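Local coordinates for ganglioside-induced differentiation-associated protein 2 (Homo sapiens, PDB 4UML) that is of unknown molecular function but carries a macro domain, a fold that in many relatives binds ADP-ribose or related nucleotides, and is linked to spinocerebellar ataxia, at residues 142-153 with 167-177. Sequence-based numbering, arbitrary orientation.
Sequences AESSLYSCYRNV and FCVINSAKRGY
Ile170 lays its CD1 methyl almost squarely over the centre of the Tyr150 ring, 3.6 Å from the centroid, in a CH-pi contact. With CG1 anti to the carbonyl carbon (chi1 -70°), CG2 falls anti to the backbone N and meets Cys149 CB and Leu146 CD1. Tyr150 suits this place because its polar end has work to do: Tyr150 OH accepts a weak but nearly straight hydrogen bond from Ile170 N (3.3 Å, 165°), and a water in the ring plane links it to Cys168 O. Phe167 lies near-parallel to Tyr150 but slid aside, planes at 29°, and its CE1 also meets Val153 CG1 at 3.5 Å. At the other end, Leu146 sets CD2 over one face of Tyr177, toward the rim, while Ala142 O lies at the ring edge, 3.6 Å from CE2; Ala142's short side chain lets the ring approach the helix, CB against CE2. Tyr177 OH reaches Glu143 OE2 through a second water; OE2 also forms a salt bridge with Arg139. Val153 and Phe167 also touch Val73 of strand 71-75. Helix 139-159 thus packs on the loop from strand 164-167 to helix 179-197, which in ADP-ribose-binding macro domains helps form the ligand site, a role not established here.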
# COMPACT_ATOMS: atom_id res chain seq x y z
N ALA A 142 -3.62 -11.71 -13.48
CA ALA A 142 -3.54 -11.36 -12.05
C ALA A 142 -2.31 -10.47 -11.81
O ALA A 142 -2.37 -9.51 -11.04
CB ALA A 142 -3.44 -12.64 -11.19
N GLU A 143 -1.19 -10.81 -12.46
CA GLU A 143 0.06 -10.03 -12.33
C GLU A 143 -0.15 -8.60 -12.82
O GLU A 143 0.24 -7.64 -12.15
CB GLU A 143 1.23 -10.69 -13.09
CG GLU A 143 1.69 -11.99 -12.44
CD GLU A 143 2.66 -12.87 -13.25
OE1 GLU A 143 2.90 -12.65 -14.45
OE2 GLU A 143 3.21 -13.80 -12.63
N SER A 144 -0.81 -8.49 -13.97
CA SER A 144 -1.13 -7.20 -14.56
C SER A 144 -2.05 -6.39 -13.66
O SER A 144 -1.80 -5.18 -13.42
CB SER A 144 -1.72 -7.39 -15.97
OG SER A 144 -2.22 -6.17 -16.48
N SER A 145 -3.09 -7.02 -13.12
CA SER A 145 -3.99 -6.32 -12.20
C SER A 145 -3.31 -5.87 -10.91
O SER A 145 -3.51 -4.75 -10.47
CB SER A 145 -5.17 -7.20 -11.82
OG SER A 145 -6.06 -7.31 -12.85
N LEU A 146 -2.52 -6.73 -10.30
CA LEU A 146 -1.89 -6.34 -9.04
C LEU A 146 -0.91 -5.21 -9.29
O LEU A 146 -0.81 -4.25 -8.52
CB LEU A 146 -1.18 -7.52 -8.38
CG LEU A 146 -0.68 -7.30 -6.93
CD1 LEU A 146 -1.84 -7.03 -5.99
CD2 LEU A 146 0.13 -8.49 -6.48
N TYR A 147 -0.14 -5.32 -10.37
CA TYR A 147 0.76 -4.26 -10.76
C TYR A 147 0.02 -2.92 -10.91
O TYR A 147 0.48 -1.87 -10.42
CB TYR A 147 1.45 -4.63 -12.08
CG TYR A 147 2.13 -3.45 -12.68
CD1 TYR A 147 3.22 -2.86 -12.03
CD2 TYR A 147 1.68 -2.88 -13.84
CE1 TYR A 147 3.86 -1.74 -12.57
CE2 TYR A 147 2.31 -1.77 -14.40
CZ TYR A 147 3.40 -1.20 -13.77
OH TYR A 147 3.99 -0.08 -14.33
N SER A 148 -1.12 -2.95 -11.58
CA SER A 148 -1.94 -1.75 -11.77
C SER A 148 -2.43 -1.18 -10.46
O SER A 148 -2.47 0.03 -10.30
CB SER A 148 -3.10 -2.02 -12.73
OG SER A 148 -2.55 -2.22 -14.02
N CYS A 149 -2.84 -2.03 -9.51
CA CYS A 149 -3.18 -1.52 -8.18
C CYS A 149 -2.07 -0.64 -7.61
O CYS A 149 -2.33 0.49 -7.19
CB CYS A 149 -3.43 -2.69 -7.22
SG CYS A 149 -4.92 -3.61 -7.58
N TYR A 150 -0.86 -1.17 -7.53
CA TYR A 150 0.25 -0.43 -6.92
C TYR A 150 0.60 0.85 -7.75
O TYR A 150 0.79 1.91 -7.19
CB TYR A 150 1.48 -1.32 -6.77
CG TYR A 150 1.38 -2.22 -5.58
CD1 TYR A 150 1.75 -1.76 -4.33
CD2 TYR A 150 0.79 -3.49 -5.68
CE1 TYR A 150 1.59 -2.54 -3.21
CE2 TYR A 150 0.65 -4.30 -4.57
CZ TYR A 150 1.04 -3.82 -3.34
OH TYR A 150 0.88 -4.57 -2.24
N ARG A 151 0.62 0.71 -9.06
CA ARG A 151 0.90 1.82 -9.99
C ARG A 151 -0.16 2.94 -9.85
O ARG A 151 0.16 4.12 -9.77
CB ARG A 151 0.86 1.23 -11.39
CG ARG A 151 1.07 2.22 -12.53
CD ARG A 151 -0.24 2.69 -13.15
NE ARG A 151 -0.02 3.35 -14.44
CZ ARG A 151 -0.95 4.00 -15.14
NH1 ARG A 151 -2.19 4.12 -14.69
NH2 ARG A 151 -0.63 4.55 -16.31
N ASN A 152 -1.43 2.55 -9.82
CA ASN A 152 -2.48 3.54 -9.70
C ASN A 152 -2.59 4.24 -8.34
O ASN A 152 -3.00 5.41 -8.27
CB ASN A 152 -3.80 2.93 -10.13
CG ASN A 152 -3.88 2.76 -11.65
OD1 ASN A 152 -3.43 3.63 -12.38
ND2 ASN A 152 -4.43 1.64 -12.11
N VAL A 153 -2.25 3.53 -7.26
CA VAL A 153 -2.16 4.16 -5.95
C VAL A 153 -1.13 5.26 -5.98
O VAL A 153 -1.37 6.42 -5.56
CB VAL A 153 -1.77 3.12 -4.87
CG1 VAL A 153 -1.36 3.79 -3.57
CG2 VAL A 153 -2.98 2.22 -4.61
N PHE A 167 0.74 1.81 2.55
CA PHE A 167 0.21 0.63 1.90
C PHE A 167 -0.20 -0.44 2.88
O PHE A 167 0.54 -0.75 3.80
CB PHE A 167 1.22 -0.00 0.94
CG PHE A 167 1.35 0.70 -0.37
CD1 PHE A 167 0.47 0.42 -1.41
CD2 PHE A 167 2.36 1.62 -0.56
CE1 PHE A 167 0.59 1.06 -2.62
CE2 PHE A 167 2.48 2.25 -1.77
CZ PHE A 167 1.60 1.99 -2.79
N CYS A 168 -1.37 -1.02 2.65
CA CYS A 168 -1.70 -2.33 3.20
C CYS A 168 -1.10 -3.33 2.22
O CYS A 168 -0.63 -2.98 1.12
CB CYS A 168 -3.21 -2.53 3.32
SG CYS A 168 -4.08 -2.50 1.71
N VAL A 169 -1.12 -4.59 2.62
CA VAL A 169 -0.80 -5.65 1.69
C VAL A 169 -2.01 -5.73 0.77
O VAL A 169 -3.10 -6.09 1.22
CB VAL A 169 -0.53 -6.96 2.46
CG1 VAL A 169 -0.29 -8.11 1.49
CG2 VAL A 169 0.71 -6.78 3.35
N ILE A 170 -1.86 -5.31 -0.51
CA ILE A 170 -3.04 -5.17 -1.37
C ILE A 170 -3.70 -6.53 -1.70
O ILE A 170 -4.90 -6.60 -1.90
CB ILE A 170 -2.72 -4.34 -2.67
CG1 ILE A 170 -2.48 -2.87 -2.25
CG2 ILE A 170 -3.85 -4.41 -3.70
CD1 ILE A 170 -2.03 -1.94 -3.35
N ASN A 171 -2.90 -7.58 -1.77
CA ASN A 171 -3.40 -8.92 -2.03
C ASN A 171 -4.00 -9.47 -0.73
O ASN A 171 -3.26 -9.75 0.20
CB ASN A 171 -2.27 -9.83 -2.54
CG ASN A 171 -0.98 -9.71 -1.71
OD1 ASN A 171 -0.34 -8.65 -1.64
ND2 ASN A 171 -0.59 -10.82 -1.09
N SER A 172 -5.31 -9.50 -0.63
CA SER A 172 -5.96 -10.05 0.58
C SER A 172 -5.79 -11.56 0.61
O SER A 172 -5.69 -12.20 -0.44
CB SER A 172 -7.44 -9.70 0.60
OG SER A 172 -8.09 -10.17 -0.56
N ALA A 173 -5.75 -12.15 1.80
CA ALA A 173 -5.65 -13.61 1.92
C ALA A 173 -6.81 -14.28 1.20
O ALA A 173 -6.62 -15.23 0.44
CB ALA A 173 -5.57 -14.03 3.38
N LYS A 174 -8.01 -13.73 1.34
CA LYS A 174 -9.17 -14.35 0.70
C LYS A 174 -9.14 -14.33 -0.84
O LYS A 174 -9.88 -15.08 -1.45
CB LYS A 174 -10.48 -13.74 1.19
CG LYS A 174 -10.67 -12.28 0.77
CD LYS A 174 -11.72 -11.61 1.63
CE LYS A 174 -13.06 -12.31 1.51
NZ LYS A 174 -14.14 -11.30 1.49
N ARG A 175 -8.35 -13.48 -1.49
CA ARG A 175 -8.31 -13.49 -2.96
C ARG A 175 -7.22 -14.40 -3.50
O ARG A 175 -7.09 -14.58 -4.72
CB ARG A 175 -8.22 -12.07 -3.55
CG ARG A 175 -9.60 -11.52 -3.82
CD ARG A 175 -9.69 -10.07 -4.26
NE ARG A 175 -11.10 -9.67 -4.29
CZ ARG A 175 -11.77 -9.18 -5.34
NH1 ARG A 175 -11.21 -8.93 -6.51
NH2 ARG A 175 -13.07 -8.92 -5.20
N GLY A 176 -6.41 -14.94 -2.60
CA GLY A 176 -5.50 -16.05 -2.89
C GLY A 176 -4.23 -15.84 -3.69
O GLY A 176 -3.61 -16.81 -4.16
N TYR A 177 -3.79 -14.59 -3.84
CA TYR A 177 -2.59 -14.36 -4.59
C TYR A 177 -1.46 -15.00 -3.81
O TYR A 177 -1.39 -14.79 -2.62
CB TYR A 177 -2.31 -12.84 -4.76
CG TYR A 177 -1.55 -12.55 -6.02
CD1 TYR A 177 -0.28 -13.06 -6.22
CD2 TYR A 177 -2.08 -11.71 -6.99
CE1 TYR A 177 0.43 -12.80 -7.39
CE2 TYR A 177 -1.40 -11.44 -8.17
CZ TYR A 177 -0.15 -11.98 -8.36
OH TYR A 177 0.53 -11.72 -9.52
O HOH W 1 2.43 -13.53 -9.91
O HOH W 2 2.31 -3.86 0.09